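Local coordinates for Ika8 (Synthetic construct, PDB 6G6P), which is a designed protein of eight WD repeats that folds into an eight-bladed beta-propeller, with no known biological function, at residues I107-A112 against L141-N146; S90-Q95 against K118-L123; I147-A152 against L181-N186. All coordinates share one frame; numbering follows the deposited sequence.

Contact 1: I107-A112 against L141-N146; sequences IVVSGA and LQFKDN
Val109 and Phe143 meet in a CH-pi contact: the methyl CG2 of Val109 sits over one face of the ring, 4.0 Å from its centroid and 14° off the ring normal, displaced toward the rim. The ring reaches this methyl because Phe143 CG stands anti to the backbone N (chi1 -178°), carrying the phenyl straight across from its strand. A beta-branched valine suits the place, since its two methyls can serve two partners at once. The other contacts are plain apolar ones. Val109 CG1 touches Leu141 CD2 at 3.7 Å, and the same leucine methyl rests 3.5 Å from Val109 O and also lies beside the backbone N of Gly111. Strand 107-112 is the second strand of one propeller blade, and strand 138-144 the innermost strand of the next, so what meets here is blade against blade. The two strands run nearly antiparallel, 162° between their directions, yet their axes stay 8.3 Å apart and no hydrogen bond joins them; the interval is filled mainly by side chains. Toward the start of strand 107-112, Ile107 brings CB and CG2 to the far end of the ring, CB lying 3.6 Å from Phe143 CE2. CG2 also packs on Val119, while CG1 and CD1 lead away from strand 141-144. Ala102 and Ser104 of strand 98-104 also touch the ring of Phe143.

Contact 2: S90-Q95 against K118-L123; sequences SLEGHQ and KVWDIL
Leu91 lies opposite Trp120 and Gly93 opposite Lys118, with CA-CA separations of 7.8 Å and 8.0 Å respectively, so the irregular loop 90-95 passes strand 118-121 at side-chain distance. The indole of Trp120 is the broad surface on which this loop rests. Leu91 covers one of its faces: CD1 stands 3.9 Å from the centroid of the five-membered ring of Trp120, 20° off the normal, while Leu91 CD2 lies 3.6 Å from Trp120 CE3 on the six-membered part. At the edge of the indole, near its plane, Glu92 places CG 3.4 Å from Trp120 CH2. Gly93 then turns the chain with a positive phi, a conformation that glycine adopts easily. Its carbonyl oxygen Gly93 O takes a hydrogen bond of 3.2 Å from Lys118 NZ, arriving at a C=O...N angle of 152° and tilted 19° out of the carbonyl plane. Lysine suits this position twice over, because its extended chain first runs past His94 in the opposite direction, laying CD over a face of the imidazole, and only then delivers the ammonium. Glu92 OE2, 4.6 Å from Lys118 NZ, is too distant for a salt bridge but probably steadies the charge. The nitrogens His94 NE2 and Trp120 NE1 both hydrogen-bond to Ser110 OG, and His94 ND1 to Thr116 OG1; Gly93-His94 and Trp120-Asp121 are the GH and WD dipeptides that mark WD repeats. The loop leads from the outer strand 87-90 of one blade to the inner strand 98-104 of the next, Leu91 also touches Val77 and Val79 of strand 77-81, and Leu127 of strand 127-132 adjoins Glu92, Lys118 and Trp120.

Contact 3: I147-A152 against L181-N186; sequences IVVSGA and LAFSKN
Phe183 forms the close-packed half of this contact, packing against Val149 and Ile147, which both come from the same side of its ring. Val149 CG2 stands over one face of the phenyl, 3.8 Å from its centroid and displaced toward the rim. The less common position of CG between the backbone N and carbonyl carbon of Phe183 (chi1 65°) turns the phenyl so that this face is presented to the methyl, the two side chains sliding past each other in opposite directions. Ile147 reaches the other end of the ring obliquely with CD1; its separation of 3.2 Å from Phe183 CE2 is so short that the exact fit there is doubtful. With an alanine in place of Phe183, a gap is likely to open beside Val149 CG2 and Ile147 CD1, leaving both without their aromatic partner. Leu181 continues the packing, its CD2 3.6 Å from Val149 CG1 and 3.5 Å from Val149 O. Glycine fits at Gly151, since a CB there would crowd Leu181 CD1. Past Phe183 the contact loosens: residues 184-186 leave the strand, Lys185 is exposed, its CB directed away from strand 147-152, and Asn186 is likewise exposed. Small and polar, Ser184 suits this turn, for its OG receives Ile187 N and, weakly, Asn186 N. Strands 147-152 and 181-183, with axes 8.0 Å apart at closest and directions 153° apart, share no hydrogen bond. Apolar side chains meeting between the second strand of one four-stranded blade and the innermost strand of the next are characteristic of the beta-propeller.

In the fold
Contacts 1 and 3 follow one another round the ring, while contact 2 shares the blade of strand 107-112 and lies toward its outer part. Contacts 1 and 3 are equivalent interfaces between successive blades, their centres 9 Å apart, and they share the blade 138-170: strand 138-144 gives its side chains to contact 1, its neighbour 147-152 to contact 3, and Gln142 N lies 3.0 Å from Val149 O in a probable hydrogen bond. The centre of contact 2 is 12 Å from that of contact 1, and a probable hydrogen bond between Trp120 N and Val108 O (2.8 Å) ties them. Contacts 2 and 3 do not touch; their centres are 21 Å apart.

Contact 1: I107-A112 against L141-N146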
loop_
_atom_site.group_PDB
_atom_site.type_symbol
_atom_site.label_atom_id
_atom_site.label_comp_id
_atom_site.label_asym_id
_atom_site.label_seq_id
_atom_site.Cartn_x
_atom_site.Cartn_y
_atom_site.Cartn_z
ATOM N N ILE A 107 2.968 -16.713 5.289
ATOM C CA ILE A 107 2.756 -15.878 6.466
ATOM C C ILE A 107 1.932 -14.660 6.076
ATOM O O ILE A 107 2.212 -13.994 5.071
ATOM C CB ILE A 107 4.094 -15.453 7.104
ATOM C CG1 ILE A 107 4.980 -16.690 7.336
ATOM C CG2 ILE A 107 3.860 -14.674 8.393
ATOM C CD1 ILE A 107 4.419 -17.652 8.363
ATOM N N VAL A 108 0.895 -14.384 6.860
ATOM C CA VAL A 108 0.127 -13.148 6.777
ATOM C C VAL A 108 0.341 -12.387 8.078
ATOM O O VAL A 108 0.215 -12.956 9.170
ATOM C CB VAL A 108 -1.374 -13.406 6.530
ATOM C CG1 VAL A 108 -2.175 -12.127 6.701
ATOM C CG2 VAL A 108 -1.583 -13.975 5.141
ATOM N N VAL A 109 0.696 -11.116 7.969
ATOM C CA VAL A 109 0.808 -10.210 9.105
ATOM C C VAL A 109 -0.246 -9.125 8.924
ATOM O O VAL A 109 -0.312 -8.487 7.864
ATOM C CB VAL A 109 2.215 -9.591 9.217
ATOM C CG1 VAL A 109 2.382 -8.879 10.550
ATOM C CG2 VAL A 109 3.279 -10.667 9.042
ATOM N N SER A 110 -1.081 -8.931 9.942
ATOM C CA SER A 110 -2.174 -7.971 9.894
ATOM C C SER A 110 -2.043 -6.979 11.040
ATOM O O SER A 110 -1.715 -7.359 12.168
ATOM C CB SER A 110 -3.533 -8.677 9.963
ATOM O OG SER A 110 -3.635 -9.485 11.123
ATOM N N GLY A 111 -2.294 -5.707 10.743
ATOM C CA GLY A 111 -2.309 -4.654 11.741
ATOM C C GLY A 111 -3.715 -4.106 11.885
ATOM O O GLY A 111 -4.469 -4.040 10.911
ATOM N N ALA A 112 -4.071 -3.719 13.105
ATOM C CA ALA A 112 -5.420 -3.272 13.413
ATOM C C ALA A 112 -5.404 -1.832 13.906
ATOM O O ALA A 112 -4.349 -1.235 14.135
ATOM C CB ALA A 112 -6.082 -4.183 14.453
ATOM N N LEU A 141 2.823 -1.252 7.282
ATOM C CA LEU A 141 3.372 -2.549 7.659
ATOM C C LEU A 141 4.134 -3.123 6.474
ATOM O O LEU A 141 3.601 -3.177 5.362
ATOM C CB LEU A 141 2.253 -3.505 8.095
ATOM C CG LEU A 141 2.612 -4.728 8.943
ATOM C CD1 LEU A 141 2.984 -4.318 10.353
ATOM C CD2 LEU A 141 1.450 -5.705 8.964
ATOM N N GLN A 142 5.375 -3.542 6.713
ATOM C CA GLN A 142 6.201 -4.184 5.698
ATOM C C GLN A 142 6.797 -5.454 6.283
ATOM O O GLN A 142 7.294 -5.448 7.414
ATOM C CB GLN A 142 7.311 -3.253 5.200
ATOM C CG GLN A 142 6.839 -1.848 4.855
ATOM C CD GLN A 142 6.079 -1.780 3.543
ATOM O OE1 GLN A 142 6.202 -2.661 2.692
ATOM N NE2 GLN A 142 5.282 -0.727 3.375
ATOM N N PHE A 143 6.752 -6.536 5.509
ATOM C CA PHE A 143 7.193 -7.849 5.960
ATOM C C PHE A 143 8.212 -8.404 4.978
ATOM O O PHE A 143 7.951 -8.464 3.773
ATOM C CB PHE A 143 6.004 -8.805 6.095
ATOM C CG PHE A 143 6.369 -10.166 6.608
ATOM C CD1 PHE A 143 7.265 -10.313 7.652
ATOM C CD2 PHE A 143 5.806 -11.300 6.048
ATOM C CE1 PHE A 143 7.598 -11.567 8.125
ATOM C CE2 PHE A 143 6.136 -12.558 6.515
ATOM C CZ PHE A 143 7.032 -12.692 7.554
ATOM N N LYS A 144 9.369 -8.810 5.497
ATOM C CA LYS A 144 10.433 -9.385 4.682
ATOM C C LYS A 144 11.338 -10.226 5.567
ATOM O O LYS A 144 11.772 -9.767 6.628
ATOM C CB LYS A 144 11.247 -8.294 3.976
ATOM C CG LYS A 144 12.365 -8.799 3.075
ATOM C CD LYS A 144 13.618 -7.938 3.247
ATOM C CE LYS A 144 14.900 -8.743 3.055
ATOM N NZ LYS A 144 16.123 -7.884 3.085
ATOM N N ASP A 145 11.597 -11.457 5.135
ATOM C CA ASP A 145 12.622 -12.321 5.713
ATOM C C ASP A 145 12.479 -12.437 7.229
ATOM O O ASP A 145 13.366 -12.061 7.995
ATOM C CB ASP A 145 14.017 -11.817 5.342
ATOM C CG ASP A 145 14.673 -12.661 4.273
ATOM O OD1 ASP A 145 14.108 -13.716 3.918
ATOM O OD2 ASP A 145 15.759 -12.271 3.797
ATOM N N ASN A 146 11.323 -12.945 7.656
ATOM C CA ASN A 146 11.087 -13.374 9.031
ATOM C C ASN A 146 11.086 -12.204 10.017
ATOM O O ASN A 146 11.050 -12.419 11.231
ATOM C CB ASN A 146 12.126 -14.447 9.413
ATOM C CG ASN A 146 11.757 -15.257 10.655
ATOM O OD1 ASN A 146 11.596 -14.732 11.754
ATOM N ND2 ASN A 146 11.587 -16.556 10.459
#

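Contact 2: S90-Q95 against K118-L123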
loop_
_atom_site.group_PDB
_atom_site.type_symbol
_atom_site.label_atom_id
_atom_site.label_comp_id
_atom_site.label_asym_id
_atom_site.label_seq_id
_atom_site.Cartn_x
_atom_site.Cartn_y
_atom_site.Cartn_z
ATOM N N SER A 90 -9.520 -20.438 7.932
ATOM C CA SER A 90 -10.300 -19.598 8.835
ATOM C C SER A 90 -9.348 -18.914 9.812
ATOM O O SER A 90 -8.677 -19.583 10.605
ATOM C CB SER A 90 -11.346 -20.429 9.577
ATOM O OG SER A 90 -12.212 -19.610 10.343
ATOM N N LEU A 91 -9.287 -17.587 9.751
ATOM C CA LEU A 91 -8.539 -16.786 10.707
ATOM C C LEU A 91 -9.512 -16.040 11.610
ATOM O O LEU A 91 -10.529 -15.518 11.143
ATOM C CB LEU A 91 -7.617 -15.788 10.000
ATOM C CG LEU A 91 -6.583 -16.351 9.025
ATOM C CD1 LEU A 91 -5.656 -15.249 8.539
ATOM C CD2 LEU A 91 -5.791 -17.470 9.677
ATOM N N GLU A 92 -9.200 -15.992 12.907
ATOM C CA GLU A 92 -10.074 -15.284 13.836
ATOM C C GLU A 92 -9.981 -13.773 13.672
ATOM O O GLU A 92 -10.903 -13.058 14.081
ATOM C CB GLU A 92 -9.753 -15.683 15.278
ATOM C CG GLU A 92 -8.456 -15.114 15.825
ATOM C CD GLU A 92 -8.165 -15.567 17.245
ATOM O OE1 GLU A 92 -9.053 -15.428 18.113
ATOM O OE2 GLU A 92 -7.046 -16.064 17.492
ATOM N N GLY A 93 -8.901 -13.272 13.074
ATOM C CA GLY A 93 -8.772 -11.847 12.839
ATOM C C GLY A 93 -8.575 -11.053 14.124
ATOM O O GLY A 93 -8.152 -11.570 15.162
ATOM N N HIS A 94 -8.888 -9.765 14.032
ATOM C CA HIS A 94 -8.789 -8.825 15.139
ATOM C C HIS A 94 -10.185 -8.412 15.595
ATOM O O HIS A 94 -11.194 -8.695 14.938
ATOM C CB HIS A 94 -7.979 -7.587 14.740
ATOM C CG HIS A 94 -6.573 -7.879 14.314
ATOM N ND1 HIS A 94 -5.480 -7.307 14.928
ATOM C CD2 HIS A 94 -6.082 -8.661 13.323
ATOM C CE1 HIS A 94 -4.375 -7.726 14.337
ATOM N NE2 HIS A 94 -4.712 -8.551 13.362
ATOM N N GLN A 95 -10.231 -7.721 16.733
ATOM C CA GLN A 95 -11.463 -7.090 17.181
ATOM C C GLN A 95 -11.619 -5.678 16.642
ATOM O O GLN A 95 -12.750 -5.216 16.455
ATOM C CB GLN A 95 -11.513 -7.063 18.710
ATOM C CG GLN A 95 -11.497 -8.452 19.335
ATOM C CD GLN A 95 -12.891 -8.967 19.626
ATOM O OE1 GLN A 95 -13.236 -9.235 20.774
ATOM N NE2 GLN A 95 -13.705 -9.092 18.587
ATOM N N LYS A 118 -0.890 -9.256 14.322
ATOM C CA LYS A 118 -1.024 -10.700 14.435
ATOM C C LYS A 118 -0.356 -11.384 13.252
ATOM O O LYS A 118 -0.452 -10.915 12.113
ATOM C CB LYS A 118 -2.499 -11.101 14.530
ATOM C CG LYS A 118 -3.200 -10.538 15.757
ATOM C CD LYS A 118 -4.531 -11.222 16.018
ATOM C CE LYS A 118 -5.203 -10.658 17.264
ATOM N NZ LYS A 118 -6.288 -11.545 17.770
ATOM N N VAL A 119 0.326 -12.492 13.536
ATOM C CA VAL A 119 1.055 -13.270 12.540
ATOM C C VAL A 119 0.342 -14.604 12.364
ATOM O O VAL A 119 0.120 -15.329 13.342
ATOM C CB VAL A 119 2.520 -13.477 12.958
ATOM C CG1 VAL A 119 3.303 -14.149 11.844
ATOM C CG2 VAL A 119 3.155 -12.147 13.337
ATOM N N TRP A 120 -0.015 -14.925 11.122
ATOM C CA TRP A 120 -0.792 -16.116 10.813
ATOM C C TRP A 120 -0.028 -17.034 9.867
ATOM O O TRP A 120 0.782 -16.585 9.051
ATOM C CB TRP A 120 -2.138 -15.758 10.172
ATOM C CG TRP A 120 -2.881 -14.656 10.852
ATOM C CD1 TRP A 120 -2.789 -13.319 10.591
ATOM C CD2 TRP A 120 -3.849 -14.794 11.898
ATOM N NE1 TRP A 120 -3.635 -12.616 11.416
ATOM C CE2 TRP A 120 -4.296 -13.499 12.228
ATOM C CE3 TRP A 120 -4.374 -15.887 12.593
ATOM C CZ2 TRP A 120 -5.245 -13.268 13.217
ATOM C CZ3 TRP A 120 -5.317 -15.656 13.575
ATOM C CH2 TRP A 120 -5.742 -14.356 13.878
ATOM N N ASP A 121 -0.308 -18.330 9.983
ATOM C CA ASP A 121 0.175 -19.351 9.060
ATOM C C ASP A 121 -1.025 -19.822 8.248
ATOM O O ASP A 121 -1.970 -20.392 8.804
ATOM C CB ASP A 121 0.826 -20.507 9.818
ATOM C CG ASP A 121 1.382 -21.577 8.898
ATOM O OD1 ASP A 121 1.537 -21.313 7.687
ATOM O OD2 ASP A 121 1.668 -22.687 9.393
ATOM N N ILE A 122 -0.993 -19.585 6.936
ATOM C CA ILE A 122 -2.173 -19.795 6.101
ATOM C C ILE A 122 -2.259 -21.235 5.616
ATOM O O ILE A 122 -2.974 -21.535 4.654
ATOM C CB ILE A 122 -2.192 -18.819 4.912
ATOM C CG1 ILE A 122 -0.953 -19.005 4.038
ATOM C CG2 ILE A 122 -2.296 -17.392 5.412
ATOM C CD1 ILE A 122 -1.182 -18.673 2.586
ATOM N N LEU A 123 -1.533 -22.135 6.274
ATOM C CA LEU A 123 -1.704 -23.567 6.074
ATOM C C LEU A 123 -2.334 -24.264 7.264
ATOM O O LEU A 123 -3.070 -25.235 7.079
ATOM C CB LEU A 123 -0.358 -24.228 5.759
ATOM C CG LEU A 123 -0.177 -24.539 4.275
ATOM C CD1 LEU A 123 -0.000 -23.262 3.475
ATOM C CD2 LEU A 123 1.005 -25.470 4.072
#

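Contact 3: I147-A152 against L181-N186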
loop_
_atom_site.group_PDB
_atom_site.type_symbol
_atom_site.label_atom_id
_atom_site.label_comp_id
_atom_site.label_asym_id
_atom_site.label_seq_id
_atom_site.Cartn_x
_atom_site.Cartn_y
_atom_site.Cartn_z
ATOM N N ILE A 147 11.125 -10.958 9.544
ATOM C CA ILE A 147 11.123 -9.810 10.448
ATOM C C ILE A 147 10.080 -8.812 9.956
ATOM O O ILE A 147 9.894 -8.631 8.751
ATOM C CB ILE A 147 12.542 -9.194 10.604
ATOM C CG1 ILE A 147 13.040 -8.407 9.379
ATOM C CG2 ILE A 147 13.549 -10.289 10.991
ATOM C CD1 ILE A 147 12.585 -6.959 9.321
ATOM N N VAL A 148 9.374 -8.193 10.901
ATOM C CA VAL A 148 8.259 -7.293 10.621
ATOM C C VAL A 148 8.653 -5.885 11.042
ATOM O O VAL A 148 9.226 -5.687 12.119
ATOM C CB VAL A 148 6.976 -7.734 11.358
ATOM C CG1 VAL A 148 5.810 -6.824 11.003
ATOM C CG2 VAL A 148 6.646 -9.185 11.040
ATOM N N VAL A 149 8.339 -4.909 10.194
ATOM C CA VAL A 149 8.572 -3.497 10.480
ATOM C C VAL A 149 7.235 -2.776 10.363
ATOM O O VAL A 149 6.588 -2.828 9.309
ATOM C CB VAL A 149 9.614 -2.884 9.530
ATOM C CG1 VAL A 149 9.916 -1.445 9.924
ATOM C CG2 VAL A 149 10.886 -3.716 9.525
ATOM N N SER A 150 6.826 -2.100 11.435
ATOM C CA SER A 150 5.501 -1.506 11.519
ATOM C C SER A 150 5.583 -0.009 11.796
ATOM O O SER A 150 6.571 0.496 12.336
ATOM C CB SER A 150 4.663 -2.177 12.613
ATOM O OG SER A 150 5.342 -2.158 13.856
ATOM N N GLY A 151 4.520 0.687 11.421
ATOM C CA GLY A 151 4.401 2.106 11.697
ATOM C C GLY A 151 2.984 2.433 12.118
ATOM O O GLY A 151 2.020 1.812 11.664
ATOM N N ALA A 152 2.864 3.420 13.000
ATOM C CA ALA A 152 1.589 3.741 13.621
ATOM C C ALA A 152 1.272 5.219 13.441
ATOM O O ALA A 152 2.079 5.999 12.933
ATOM C CB ALA A 152 1.588 3.373 15.109
ATOM N N LEU A 181 6.826 2.616 4.503
ATOM C CA LEU A 181 8.066 2.033 4.992
ATOM C C LEU A 181 8.685 1.164 3.905
ATOM O O LEU A 181 8.081 0.899 2.862
ATOM C CB LEU A 181 7.852 1.181 6.256
ATOM C CG LEU A 181 7.487 1.714 7.648
ATOM C CD1 LEU A 181 6.256 2.580 7.642
ATOM C CD2 LEU A 181 7.284 0.553 8.605
ATOM N N ALA A 182 9.910 0.722 4.179
ATOM C CA ALA A 182 10.696 -0.229 3.403
ATOM C C ALA A 182 12.006 -0.412 4.152
ATOM O O ALA A 182 12.392 0.435 4.962
ATOM C CB ALA A 182 10.963 0.239 1.969
ATOM N N PHE A 183 12.683 -1.521 3.884
ATOM C CA PHE A 183 13.916 -1.796 4.606
ATOM C C PHE A 183 14.708 -2.872 3.885
ATOM O O PHE A 183 14.143 -3.757 3.238
ATOM C CB PHE A 183 13.643 -2.247 6.047
ATOM C CG PHE A 183 12.923 -3.554 6.130
ATOM C CD1 PHE A 183 11.546 -3.609 6.006
ATOM C CD2 PHE A 183 13.628 -4.733 6.246
ATOM C CE1 PHE A 183 10.875 -4.810 6.054
ATOM C CE2 PHE A 183 12.970 -5.934 6.288
ATOM C CZ PHE A 183 11.587 -5.964 6.202
ATOM N N SER A 184 16.023 -2.804 4.047
ATOM C CA SER A 184 16.931 -3.830 3.573
ATOM C C SER A 184 17.410 -4.675 4.752
ATOM O O SER A 184 16.970 -4.508 5.892
ATOM C CB SER A 184 18.110 -3.192 2.836
ATOM O OG SER A 184 18.909 -2.441 3.732
ATOM N N LYS A 185 18.328 -5.602 4.465
ATOM C CA LYS A 185 18.937 -6.397 5.527
ATOM C C LYS A 185 19.693 -5.516 6.516
ATOM O O LYS A 185 19.748 -5.826 7.712
ATOM C CB LYS A 185 19.862 -7.454 4.912
ATOM C CG LYS A 185 20.992 -7.961 5.807
ATOM C CD LYS A 185 20.483 -8.756 7.002
ATOM C CE LYS A 185 21.585 -8.943 8.037
ATOM N NZ LYS A 185 21.335 -10.106 8.931
ATOM N N ASN A 186 20.248 -4.400 6.048
ATOM C CA ASN A 186 21.105 -3.559 6.873
ATOM C C ASN A 186 20.407 -2.326 7.432
ATOM O O ASN A 186 20.744 -1.893 8.539
ATOM C CB ASN A 186 22.332 -3.112 6.069
ATOM C CG ASN A 186 23.591 -3.859 6.464
ATOM O OD1 ASN A 186 24.059 -3.754 7.597
ATOM N ND2 ASN A 186 24.146 -4.620 5.526
#